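Local structure of glycerol dehydratase (Clostridium butyricum, 1R8W) at residues S29-L34 with S82-P87; L53-I58 with I209-A214; N102-D107 with R325-T330; V165-G170 with P520-M525. The protein probably acts as a glycyl-radical lyase of the pyruvate formate-lyase-like family, removing water from glycerol. One frame throughout, in Å; residues are numbered along the deposited sequence.

Contact 1: S29-L34 with S82-P87; sequences SERAIL and SSQVFP
At the start of helix 30-41, E30 meets Q84 through a water: E30 OE1 accepts from it at 2.7 Å, and the same water accepts from Q84 NE2, whose protein partner is the carbonyl of L76. R31 follows and makes the largest contribution, with 102 Å² buried against 82-87. R31 N gives a weak bond to Q84 OE1, long at 3.3 Å although nearly straight. The side chain leaves with CG anti to the backbone N (chi1 -178°) and stays extended as far as NE, which carries the guanidinium past the amide of Q84 and onto the ring of F86. There it stacks, planes 25° apart and centres 3.8 Å apart, while R31 CD adds a CH-pi contact over the same ring. R31 NH1 donates to V85 O at 3.1 Å; the bond uses a carbonyl lone pair but is bent, with an N-H...O angle of 139°. One residue on, A32 CB packs against V85 CB and P87 CG, each 3.8 Å away, and A32 N donates to a second water that also bonds Q84 OE1 and V85 N. A face of the guanidinium is thus covered by an aromatic ring while its nitrogens are bonded: NH2 forms a salt bridge with E88 and NE donates to the carbonyl of I276. In this buried setting, the stack and the bonds together fix the rotation of the group, and E88 probably balances its charge; R31 and A32 thereby join the first turn of the helix to the extended segment 82-87.

Contact 2: L53-I58 with I209-A214; sequences LALKHI and IISCEA
Parallel helix-helix packing joins helix 47-61 to helix 197-230 in this pyruvate formate-lyase-like chain. The short segments 53-58 and 209-214 run in nearly the same direction, 12° apart, with their axes 8.6 Å from each other at closest approach. No hydrogen bond crosses between them, and the 242 Å² buried is made by side-chain and backbone carbons with one serine. I210 supplies the middle of the interface, its CB pointing toward 53-58. I210 CD1 reaches L53 CD1 at 3.8 Å, whereas I210 CG2, placed anti to the backbone N, touches the aliphatic shaft of K56 at CD, 4.0 Å away, and also borders L53 CD1. K56 therefore contributes methylenes here; its chain turns at chi4, and NZ forms a salt bridge with E60 on its own helix. On the L55 flank the fit is between a methyl and a small polar group, L55 CD2 lying 4.0 Å from S211 OG, a hydroxyl already bonded to the carbonyl of S207 one turn back. L55 and S211 both also touch F521, so helix 520-523 packs against this pair. The backbones come nearest where a residue is small: K56 and A214 have their alpha carbons 5.0 Å apart, and the methyl A214 CB rests on K56 CA at 3.6 Å.

Contact 3: N102-D107 with R325-T330; sequences NKRTGD and RDEIST
With CG anti to its carbonyl carbon (chi1 -73°) and the chain extended from CG to NE, R104 stretches from its loop to the carbonyl of R325. At the other side of the contact T330 has chi1 -60°, which puts CG2 anti to the backbone N and facing D107. R104 NH2 donates to R325 O at 2.8 Å, the N-H...O angle being 162° and the oxygen in the guanidinium plane. R104 NH1 donates back to D107 O at 2.9 Å, also in plane, and to a water that bonds R325 N and T330 OG1 as well. Acceptors thus lie along the guanidinium edge, and E97 adds a salt bridge to NH2; together they hold the group's orientation. D107 and T330 lie alongside each other, running in opposite senses, with D107 CB 3.7 Å from T330 CG2, while the D107 carboxylate accepts from the backbone of G335 and Y336. T330 OG1 donates to D326 O, and D326 OD2 accepts from S329 N at 3.0 Å. The loop 102-107 is thus held by R104 against a capped helix N-terminus, D326 being the N-cap of the short, weakly bonded helix 327-332.

Contact 4: V165-G170 with P520-M525; sequences VSVDYG and PFLSSM
V167 and M525 cross obliquely, and the valine's two methyls are shared between two partners. V167 CG1 lies 3.6 Å from M525 CB and almost as near to its sulfur, while V167 CG2 turns to L522 CD1, also at 3.6 Å, and stays in contact with M525 CB. L522 has CG anti to the backbone N (chi1 -177°), which brings its end nearer to 165-170 although its CB does not point that way. V165 and L522 pass side by side, pointing opposite ways, a looser meeting with V165 CG1 4.1 Å from L522 CD1. M525 bends at chi3, and its terminal methyl folds back over a face of the F521 ring, M525 CE standing 3.5 Å above the plane and toward the rim. V167 CG1 likewise sits over the centre of the Y169 ring, at 4.2 Å above it, so an aromatic from each segment backs the aliphatic cluster. One polar bond crosses: D168 N donates to M525 O at 3.0 Å with an N-H...O angle of 152°, the donor tilted 20° from the carbonyl plane. D168 is the centre of an inverse gamma turn and the N-cap of helix 169-191, its carboxylate accepting from K171 N. The chemistry is therefore mainly apolar and buried, with a single backbone bond tying the entry to helix 169-191 to M525, at the C-terminal side of helix 520-523.

In the fold
All four contacts lie inside the pyruvate formate-lyase-like range. Contact 2 is the hub of a connected group: it touches contact 1, centres 16 Å apart, where L34 and R31 of helix 30-41 pack on H57 and I58 of helix 47-61. It also touches contact 4, centres 15 Å apart, where L55 and S211 meet P520 and F521. Contact 3 stands apart, 18 Å from contact 1 between centres and about 6 Å between nearest atoms. Along the chain, contact 1 closes before contacts 3 and 4 open, whereas contact 2 crosses the other three, and contacts 3 and 4 cross each other as well. Sequence-distant helices and loops are thus interlocked, binding the N-terminal helices to segments as late as 520-525.

Contact 1: S29-L34 with S82-P87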
loop_
_atom_site.group_PDB
_atom_site.type_symbol
_atom_site.label_atom_id
_atom_site.label_comp_id
_atom_site.label_asym_id
_atom_site.label_seq_id
_atom_site.Cartn_x
_atom_site.Cartn_y
_atom_site.Cartn_z
ATOM N N SER A 29 0.811 -5.784 -30.372
ATOM C CA SER A 29 0.562 -6.516 -29.129
ATOM C C SER A 29 1.740 -6.998 -28.285
ATOM O O SER A 29 1.539 -7.518 -27.187
ATOM C CB SER A 29 -0.324 -7.721 -29.439
ATOM O OG SER A 29 0.304 -8.550 -30.405
ATOM N N GLU A 30 2.956 -6.839 -28.780
ATOM C CA GLU A 30 4.123 -7.302 -28.045
ATOM C C GLU A 30 4.207 -6.867 -26.578
ATOM O O GLU A 30 4.273 -7.715 -25.687
ATOM C CB GLU A 30 5.401 -6.893 -28.780
ATOM C CG GLU A 30 5.762 -7.772 -29.985
ATOM C CD GLU A 30 4.744 -7.712 -31.114
ATOM O OE1 GLU A 30 4.276 -6.602 -31.448
ATOM O OE2 GLU A 30 4.428 -8.777 -31.681
ATOM N N ARG A 31 4.204 -5.561 -26.314
ATOM C CA ARG A 31 4.303 -5.097 -24.932
ATOM C C ARG A 31 3.209 -5.639 -24.025
ATOM O O ARG A 31 3.480 -6.032 -22.895
ATOM C CB ARG A 31 4.288 -3.574 -24.854
ATOM C CG ARG A 31 4.441 -3.051 -23.426
ATOM C CD ARG A 31 4.316 -1.538 -23.340
ATOM N NE ARG A 31 4.547 -1.052 -21.981
ATOM C CZ ARG A 31 3.720 -1.234 -20.952
ATOM N NH1 ARG A 31 2.577 -1.895 -21.106
ATOM N NH2 ARG A 31 4.040 -0.754 -19.759
ATOM N N ALA A 32 1.974 -5.653 -24.514
ATOM C CA ALA A 32 0.855 -6.145 -23.721
ATOM C C ALA A 32 1.086 -7.591 -23.299
ATOM O O ALA A 32 0.843 -7.957 -22.150
ATOM C CB ALA A 32 -0.442 -6.028 -24.508
ATOM N N ILE A 33 1.559 -8.413 -24.232
ATOM C CA ILE A 33 1.825 -9.813 -23.933
ATOM C C ILE A 33 2.963 -9.934 -22.921
ATOM O O ILE A 33 2.855 -10.658 -21.932
ATOM C CB ILE A 33 2.197 -10.609 -25.220
ATOM C CG1 ILE A 33 0.932 -11.115 -25.920
ATOM C CG2 ILE A 33 3.063 -11.810 -24.871
ATOM C CD1 ILE A 33 -0.012 -10.034 -26.358
ATOM N N LEU A 34 4.047 -9.208 -23.166
ATOM C CA LEU A 34 5.202 -9.263 -22.283
ATOM C C LEU A 34 4.952 -8.830 -20.832
ATOM O O LEU A 34 5.362 -9.529 -19.902
ATOM C CB LEU A 34 6.347 -8.449 -22.883
ATOM C CG LEU A 34 6.902 -9.015 -24.188
ATOM C CD1 LEU A 34 8.013 -8.114 -24.709
ATOM C CD2 LEU A 34 7.426 -10.430 -23.944
ATOM N N SER A 82 3.040 3.963 -34.809
ATOM C CA SER A 82 2.008 3.082 -34.269
ATOM C C SER A 82 2.028 3.038 -32.747
ATOM O O SER A 82 2.858 3.684 -32.112
ATOM C CB SER A 82 2.165 1.680 -34.855
ATOM O OG SER A 82 2.007 1.722 -36.265
ATOM N N SER A 83 1.116 2.274 -32.160
ATOM C CA SER A 83 1.021 2.213 -30.706
ATOM C C SER A 83 1.069 0.835 -30.053
ATOM O O SER A 83 0.528 -0.147 -30.557
ATOM C CB SER A 83 -0.257 2.929 -30.252
ATOM O OG SER A 83 -0.453 2.795 -28.854
ATOM N N GLN A 84 1.718 0.797 -28.899
ATOM C CA GLN A 84 1.857 -0.409 -28.101
ATOM C C GLN A 84 0.640 -0.347 -27.164
ATOM O O GLN A 84 -0.093 0.641 -27.186
ATOM C CB GLN A 84 3.177 -0.309 -27.334
ATOM C CG GLN A 84 3.966 -1.585 -27.148
ATOM C CD GLN A 84 4.108 -2.425 -28.402
ATOM O OE1 GLN A 84 3.310 -3.324 -28.640
ATOM N NE2 GLN A 84 5.125 -2.140 -29.204
ATOM N N VAL A 85 0.408 -1.379 -26.357
ATOM C CA VAL A 85 -0.744 -1.383 -25.448
ATOM C C VAL A 85 -0.333 -1.381 -23.975
ATOM O O VAL A 85 0.686 -1.971 -23.610
ATOM C CB VAL A 85 -1.658 -2.600 -25.723
ATOM C CG1 VAL A 85 -2.712 -2.726 -24.640
ATOM C CG2 VAL A 85 -2.324 -2.443 -27.079
ATOM N N PHE A 86 -1.123 -0.713 -23.132
ATOM C CA PHE A 86 -0.821 -0.625 -21.705
ATOM C C PHE A 86 -1.987 -1.074 -20.837
ATOM O O PHE A 86 -2.685 -0.253 -20.243
ATOM C CB PHE A 86 -0.416 0.803 -21.341
ATOM C CG PHE A 86 0.824 1.276 -22.053
ATOM C CD1 PHE A 86 0.815 1.491 -23.428
ATOM C CD2 PHE A 86 2.008 1.481 -21.354
ATOM C CE1 PHE A 86 1.960 1.899 -24.090
ATOM C CE2 PHE A 86 3.159 1.890 -22.010
ATOM C CZ PHE A 86 3.136 2.099 -23.382
ATOM N N PRO A 87 -2.177 -2.400 -20.724
ATOM C CA PRO A 87 -3.224 -3.094 -19.963
ATOM C C PRO A 87 -3.291 -2.720 -18.495
ATOM O O PRO A 87 -4.361 -2.778 -17.893
ATOM C CB PRO A 87 -2.850 -4.568 -20.109
ATOM C CG PRO A 87 -1.940 -4.612 -21.280
ATOM C CD PRO A 87 -1.149 -3.360 -21.156
HETATM O O HOH W 1 5.863 -4.438 -31.303
HETATM O O HOH W 2 1.444 -4.013 -26.985
#

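Contact 2: L53-I58 with I209-A214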
loop_
_atom_site.group_PDB
_atom_site.type_symbol
_atom_site.label_atom_id
_atom_site.label_comp_id
_atom_site.label_asym_id
_atom_site.label_seq_id
_atom_site.Cartn_x
_atom_site.Cartn_y
_atom_site.Cartn_z
ATOM N N LEU A 53 10.628 -5.367 -12.578
ATOM C CA LEU A 53 10.781 -6.649 -13.258
ATOM C C LEU A 53 10.037 -6.686 -14.592
ATOM O O LEU A 53 10.494 -7.312 -15.545
ATOM C CB LEU A 53 10.283 -7.779 -12.352
ATOM C CG LEU A 53 11.276 -8.554 -11.472
ATOM C CD1 LEU A 53 12.570 -7.798 -11.292
ATOM C CD2 LEU A 53 10.620 -8.836 -10.139
ATOM N N ALA A 54 8.888 -6.016 -14.655
ATOM C CA ALA A 54 8.092 -5.977 -15.878
ATOM C C ALA A 54 8.827 -5.195 -16.962
ATOM O O ALA A 54 8.843 -5.596 -18.124
ATOM C CB ALA A 54 6.742 -5.338 -15.603
ATOM N N LEU A 55 9.431 -4.075 -16.578
ATOM C CA LEU A 55 10.167 -3.256 -17.529
ATOM C C LEU A 55 11.347 -4.067 -18.048
ATOM O O LEU A 55 11.691 -4.011 -19.227
ATOM C CB LEU A 55 10.655 -1.971 -16.855
ATOM C CG LEU A 55 11.410 -0.982 -17.747
ATOM C CD1 LEU A 55 10.535 -0.595 -18.917
ATOM C CD2 LEU A 55 11.796 0.244 -16.953
ATOM N N LYS A 56 11.963 -4.824 -17.150
ATOM C CA LYS A 56 13.094 -5.667 -17.500
ATOM C C LYS A 56 12.665 -6.696 -18.547
ATOM O O LYS A 56 13.294 -6.833 -19.601
ATOM C CB LYS A 56 13.602 -6.391 -16.253
ATOM C CG LYS A 56 14.735 -7.372 -16.511
ATOM C CD LYS A 56 15.156 -8.068 -15.224
ATOM C CE LYS A 56 16.398 -8.922 -15.420
ATOM N NZ LYS A 56 16.175 -10.030 -16.386
ATOM N N HIS A 57 11.589 -7.420 -18.254
ATOM C CA HIS A 57 11.098 -8.436 -19.170
ATOM C C HIS A 57 10.741 -7.827 -20.522
ATOM O O HIS A 57 11.060 -8.381 -21.572
ATOM C CB HIS A 57 9.881 -9.139 -18.581
ATOM C CG HIS A 57 9.532 -10.413 -19.279
ATOM N ND1 HIS A 57 10.457 -11.411 -19.503
ATOM C CD2 HIS A 57 8.362 -10.861 -19.793
ATOM C CE1 HIS A 57 9.869 -12.419 -20.123
ATOM N NE2 HIS A 57 8.598 -12.110 -20.311
ATOM N N ILE A 58 10.076 -6.679 -20.491
ATOM C CA ILE A 58 9.691 -6.001 -21.715
ATOM C C ILE A 58 10.915 -5.611 -22.543
ATOM O O ILE A 58 11.021 -5.971 -23.715
ATOM C CB ILE A 58 8.870 -4.733 -21.405
ATOM C CG1 ILE A 58 7.481 -5.123 -20.904
ATOM C CG2 ILE A 58 8.769 -3.860 -22.641
ATOM C CD1 ILE A 58 6.677 -3.952 -20.391
ATOM N N ILE A 209 17.781 0.159 -9.679
ATOM C CA ILE A 209 18.945 -0.552 -10.204
ATOM C C ILE A 209 18.529 -1.503 -11.332
ATOM O O ILE A 209 19.095 -1.471 -12.429
ATOM C CB ILE A 209 19.638 -1.403 -9.107
ATOM C CG1 ILE A 209 20.023 -0.535 -7.902
ATOM C CG2 ILE A 209 20.876 -2.086 -9.694
ATOM C CD1 ILE A 209 21.158 0.417 -8.157
ATOM N N ILE A 210 17.549 -2.356 -11.051
ATOM C CA ILE A 210 17.066 -3.312 -12.038
ATOM C C ILE A 210 16.619 -2.613 -13.312
ATOM O O ILE A 210 16.930 -3.068 -14.412
ATOM C CB ILE A 210 15.888 -4.131 -11.489
ATOM C CG1 ILE A 210 16.364 -4.981 -10.312
ATOM C CG2 ILE A 210 15.298 -5.011 -12.590
ATOM C CD1 ILE A 210 15.262 -5.773 -9.641
ATOM N N SER A 211 15.896 -1.506 -13.164
ATOM C CA SER A 211 15.411 -0.753 -14.318
ATOM C C SER A 211 16.524 -0.162 -15.182
ATOM O O SER A 211 16.506 -0.297 -16.405
ATOM C CB SER A 211 14.472 0.361 -13.861
ATOM O OG SER A 211 13.324 -0.188 -13.250
ATOM N N CYS A 212 17.489 0.500 -14.558
ATOM C CA CYS A 212 18.581 1.087 -15.325
ATOM C C CYS A 212 19.430 0.002 -15.961
ATOM O O CYS A 212 20.027 0.200 -17.020
ATOM C CB CYS A 212 19.440 1.974 -14.432
ATOM S SG CYS A 212 18.565 3.457 -13.902
ATOM N N GLU A 213 19.472 -1.153 -15.310
ATOM C CA GLU A 213 20.235 -2.270 -15.829
ATOM C C GLU A 213 19.520 -2.779 -17.071
ATOM O O GLU A 213 20.153 -3.090 -18.076
ATOM C CB GLU A 213 20.346 -3.364 -14.765
ATOM C CG GLU A 213 21.784 -3.705 -14.407
ATOM C CD GLU A 213 21.936 -4.231 -12.989
ATOM O OE1 GLU A 213 21.165 -5.138 -12.599
ATOM O OE2 GLU A 213 22.837 -3.738 -12.270
ATOM N N ALA A 214 18.196 -2.843 -17.006
ATOM C CA ALA A 214 17.408 -3.296 -18.148
ATOM C C ALA A 214 17.589 -2.304 -19.291
ATOM O O ALA A 214 17.684 -2.691 -20.455
ATOM C CB ALA A 214 15.936 -3.396 -17.773
#

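Contact 3: N102-D107 with R325-T330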
loop_
_atom_site.group_PDB
_atom_site.type_symbol
_atom_site.label_atom_id
_atom_site.label_comp_id
_atom_site.label_asym_id
_atom_site.label_seq_id
_atom_site.Cartn_x
_atom_site.Cartn_y
_atom_site.Cartn_z
ATOM N N ASN A 102 -10.967 0.578 -37.099
ATOM C CA ASN A 102 -10.771 0.839 -38.527
ATOM C C ASN A 102 -11.727 1.909 -39.017
ATOM O O ASN A 102 -11.345 2.815 -39.753
ATOM C CB ASN A 102 -11.062 -0.410 -39.358
ATOM C CG ASN A 102 -10.132 -1.543 -39.060
ATOM O OD1 ASN A 102 -10.269 -2.630 -39.625
ATOM N ND2 ASN A 102 -9.169 -1.308 -38.172
ATOM N N LYS A 103 -12.982 1.768 -38.610
ATOM C CA LYS A 103 -14.062 2.658 -39.013
ATOM C C LYS A 103 -13.995 4.093 -38.502
ATOM O O LYS A 103 -14.908 4.880 -38.745
ATOM C CB LYS A 103 -15.398 2.041 -38.590
ATOM C CG LYS A 103 -15.480 0.544 -38.826
ATOM C CD LYS A 103 -15.317 0.196 -40.293
ATOM C CE LYS A 103 -14.436 -1.032 -40.450
ATOM N NZ LYS A 103 -14.835 -2.125 -39.514
ATOM N N ARG A 104 -12.930 4.450 -37.800
ATOM C CA ARG A 104 -12.833 5.806 -37.275
ATOM C C ARG A 104 -12.643 6.878 -38.342
ATOM O O ARG A 104 -11.918 6.682 -39.322
ATOM C CB ARG A 104 -11.684 5.912 -36.280
ATOM C CG ARG A 104 -11.929 5.246 -34.961
ATOM C CD ARG A 104 -10.756 5.521 -34.059
ATOM N NE ARG A 104 -10.944 4.975 -32.727
ATOM C CZ ARG A 104 -10.080 5.143 -31.735
ATOM N NH1 ARG A 104 -8.973 5.843 -31.941
ATOM N NH2 ARG A 104 -10.322 4.613 -30.545
ATOM N N THR A 105 -13.301 8.015 -38.138
ATOM C CA THR A 105 -13.188 9.153 -39.042
ATOM C C THR A 105 -12.006 9.967 -38.543
ATOM O O THR A 105 -11.348 10.671 -39.303
ATOM C CB THR A 105 -14.432 10.042 -38.982
ATOM O OG1 THR A 105 -15.545 9.336 -39.535
ATOM C CG2 THR A 105 -14.202 11.331 -39.758
ATOM N N GLY A 106 -11.754 9.854 -37.244
ATOM C CA GLY A 106 -10.660 10.575 -36.632
ATOM C C GLY A 106 -9.383 9.768 -36.606
ATOM O O GLY A 106 -8.933 9.273 -37.634
ATOM N N ASP A 107 -8.805 9.637 -35.421
ATOM C CA ASP A 107 -7.561 8.901 -35.240
ATOM C C ASP A 107 -7.761 7.407 -35.452
ATOM O O ASP A 107 -7.969 6.655 -34.496
ATOM C CB ASP A 107 -7.021 9.168 -33.834
ATOM C CG ASP A 107 -6.694 10.630 -33.609
ATOM O OD1 ASP A 107 -7.563 11.490 -33.866
ATOM O OD2 ASP A 107 -5.565 10.920 -33.173
ATOM N N ARG A 325 -6.181 5.718 -28.027
ATOM C CA ARG A 325 -7.038 6.058 -26.898
ATOM C C ARG A 325 -8.462 5.632 -27.251
ATOM O O ARG A 325 -8.772 5.437 -28.424
ATOM C CB ARG A 325 -7.002 7.568 -26.633
ATOM C CG ARG A 325 -5.608 8.160 -26.446
ATOM C CD ARG A 325 -5.690 9.648 -26.108
ATOM N NE ARG A 325 -4.380 10.250 -25.859
ATOM C CZ ARG A 325 -3.518 10.607 -26.806
ATOM N NH1 ARG A 325 -3.821 10.430 -28.086
ATOM N NH2 ARG A 325 -2.351 11.141 -26.472
ATOM N N ASP A 326 -9.325 5.485 -26.248
ATOM C CA ASP A 326 -10.700 5.087 -26.510
ATOM C C ASP A 326 -11.418 6.147 -27.343
ATOM O O ASP A 326 -10.943 7.279 -27.467
ATOM C CB ASP A 326 -11.464 4.844 -25.202
ATOM C CG ASP A 326 -11.569 6.088 -24.338
ATOM O OD1 ASP A 326 -10.603 6.396 -23.606
ATOM O OD2 ASP A 326 -12.617 6.761 -24.395
ATOM N N GLU A 327 -12.556 5.767 -27.918
ATOM C CA GLU A 327 -13.349 6.661 -28.752
ATOM C C GLU A 327 -13.548 8.046 -28.148
ATOM O O GLU A 327 -13.290 9.061 -28.798
ATOM C CB GLU A 327 -14.726 6.069 -29.005
ATOM C CG GLU A 327 -14.725 4.736 -29.694
ATOM C CD GLU A 327 -16.133 4.253 -29.974
ATOM O OE1 GLU A 327 -16.945 4.200 -29.021
ATOM O OE2 GLU A 327 -16.421 3.932 -31.147
ATOM N N ILE A 328 -14.023 8.082 -26.909
ATOM C CA ILE A 328 -14.282 9.344 -26.235
ATOM C C ILE A 328 -13.024 10.162 -25.971
ATOM O O ILE A 328 -12.949 11.325 -26.357
ATOM C CB ILE A 328 -15.011 9.106 -24.912
ATOM C CG1 ILE A 328 -16.237 8.219 -25.152
ATOM C CG2 ILE A 328 -15.442 10.431 -24.312
ATOM C CD1 ILE A 328 -17.243 8.794 -26.148
ATOM N N SER A 329 -12.038 9.556 -25.319
ATOM C CA SER A 329 -10.794 10.255 -25.009
ATOM C C SER A 329 -10.153 10.818 -26.265
ATOM O O SER A 329 -9.533 11.883 -26.235
ATOM C CB SER A 329 -9.809 9.313 -24.313
ATOM O OG SER A 329 -10.292 8.941 -23.036
ATOM N N THR A 330 -10.311 10.100 -27.371
ATOM C CA THR A 330 -9.741 10.528 -28.639
ATOM C C THR A 330 -10.297 11.883 -29.089
ATOM O O THR A 330 -9.636 12.614 -29.836
ATOM C CB THR A 330 -9.979 9.458 -29.724
ATOM O OG1 THR A 330 -9.350 8.237 -29.313
ATOM C CG2 THR A 330 -9.395 9.895 -31.059
HETATM O O HOH W 3 -6.844 6.981 -30.458
#

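Contact 4: V165-G170 with P520-M525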
loop_
_atom_site.group_PDB
_atom_site.type_symbol
_atom_site.label_atom_id
_atom_site.label_comp_id
_atom_site.label_asym_id
_atom_site.label_seq_id
_atom_site.Cartn_x
_atom_site.Cartn_y
_atom_site.Cartn_z
ATOM N N VAL A 165 5.859 15.262 -17.876
ATOM C CA VAL A 165 7.078 15.495 -17.132
ATOM C C VAL A 165 8.259 15.710 -18.059
ATOM O O VAL A 165 8.279 15.236 -19.193
ATOM C CB VAL A 165 7.396 14.282 -16.218
ATOM C CG1 VAL A 165 7.389 13.009 -17.037
ATOM C CG2 VAL A 165 8.754 14.447 -15.560
ATOM N N SER A 166 9.232 16.459 -17.565
ATOM C CA SER A 166 10.452 16.700 -18.297
ATOM C C SER A 166 11.517 16.191 -17.339
ATOM O O SER A 166 11.817 16.807 -16.315
ATOM C CB SER A 166 10.646 18.181 -18.593
ATOM O OG SER A 166 11.815 18.372 -19.368
ATOM N N VAL A 167 12.042 15.024 -17.678
ATOM C CA VAL A 167 13.062 14.329 -16.909
ATOM C C VAL A 167 14.370 15.117 -16.914
ATOM O O VAL A 167 14.532 16.048 -17.701
ATOM C CB VAL A 167 13.241 12.907 -17.517
ATOM C CG1 VAL A 167 14.703 12.562 -17.706
ATOM C CG2 VAL A 167 12.523 11.897 -16.650
ATOM N N ASP A 168 15.294 14.767 -16.026
ATOM C CA ASP A 168 16.574 15.462 -15.994
ATOM C C ASP A 168 17.511 14.850 -17.043
ATOM O O ASP A 168 18.495 14.187 -16.703
ATOM C CB ASP A 168 17.224 15.345 -14.619
ATOM C CG ASP A 168 18.388 16.307 -14.448
ATOM O OD1 ASP A 168 18.961 16.749 -15.469
ATOM O OD2 ASP A 168 18.735 16.618 -13.290
ATOM N N TYR A 169 17.197 15.077 -18.318
ATOM C CA TYR A 169 17.999 14.548 -19.410
ATOM C C TYR A 169 19.466 14.907 -19.252
ATOM O O TYR A 169 20.342 14.072 -19.468
ATOM C CB TYR A 169 17.519 15.092 -20.758
ATOM C CG TYR A 169 16.118 14.689 -21.156
ATOM C CD1 TYR A 169 15.047 15.551 -20.957
ATOM C CD2 TYR A 169 15.870 13.459 -21.768
ATOM C CE1 TYR A 169 13.763 15.209 -21.361
ATOM C CE2 TYR A 169 14.585 13.104 -22.174
ATOM C CZ TYR A 169 13.535 13.990 -21.969
ATOM O OH TYR A 169 12.261 13.673 -22.384
ATOM N N GLY A 170 19.728 16.158 -18.891
ATOM C CA GLY A 170 21.096 16.610 -18.728
ATOM C C GLY A 170 21.942 15.706 -17.853
ATOM O O GLY A 170 23.068 15.361 -18.209
ATOM N N PRO A 520 9.617 2.960 -11.341
ATOM C CA PRO A 520 11.023 2.933 -10.922
ATOM C C PRO A 520 11.962 3.664 -11.875
ATOM O O PRO A 520 12.852 4.397 -11.440
ATOM C CB PRO A 520 11.354 1.439 -10.878
ATOM C CG PRO A 520 10.018 0.754 -10.868
ATOM C CD PRO A 520 9.172 1.617 -11.742
ATOM N N PHE A 521 11.771 3.459 -13.174
ATOM C CA PHE A 521 12.650 4.072 -14.160
ATOM C C PHE A 521 12.494 5.576 -14.277
ATOM O O PHE A 521 13.478 6.310 -14.203
ATOM C CB PHE A 521 12.465 3.414 -15.534
ATOM C CG PHE A 521 13.360 3.982 -16.603
ATOM C CD1 PHE A 521 12.825 4.692 -17.677
ATOM C CD2 PHE A 521 14.744 3.854 -16.512
ATOM C CE1 PHE A 521 13.659 5.275 -18.648
ATOM C CE2 PHE A 521 15.586 4.431 -17.477
ATOM C CZ PHE A 521 15.041 5.144 -18.543
ATOM N N LEU A 522 11.266 6.040 -14.453
ATOM C CA LEU A 522 11.028 7.468 -14.584
ATOM C C LEU A 522 11.487 8.214 -13.328
ATOM O O LEU A 522 12.160 9.248 -13.410
ATOM C CB LEU A 522 9.541 7.738 -14.824
ATOM C CG LEU A 522 9.167 9.205 -15.062
ATOM C CD1 LEU A 522 9.722 9.648 -16.399
ATOM C CD2 LEU A 522 7.664 9.370 -15.027
ATOM N N SER A 523 11.129 7.676 -12.167
ATOM C CA SER A 523 11.477 8.297 -10.897
ATOM C C SER A 523 12.966 8.518 -10.702
ATOM O O SER A 523 13.372 9.485 -10.050
ATOM C CB SER A 523 10.946 7.453 -9.739
ATOM O OG SER A 523 9.538 7.386 -9.775
ATOM N N SER A 524 13.772 7.621 -11.263
ATOM C CA SER A 524 15.224 7.693 -11.125
ATOM C C SER A 524 15.837 8.948 -11.740
ATOM O O SER A 524 16.955 9.322 -11.398
ATOM C CB SER A 524 15.880 6.444 -11.739
ATOM O OG SER A 524 15.813 6.451 -13.155
ATOM N N MET A 525 15.105 9.607 -12.630
ATOM C CA MET A 525 15.626 10.803 -13.287
ATOM C C MET A 525 15.006 12.127 -12.831
ATOM O O MET A 525 15.199 13.165 -13.467
ATOM C CB MET A 525 15.487 10.641 -14.802
ATOM C CG MET A 525 16.249 9.430 -15.325
ATOM S SD MET A 525 15.961 9.096 -17.067
ATOM C CE MET A 525 14.369 8.322 -16.996
#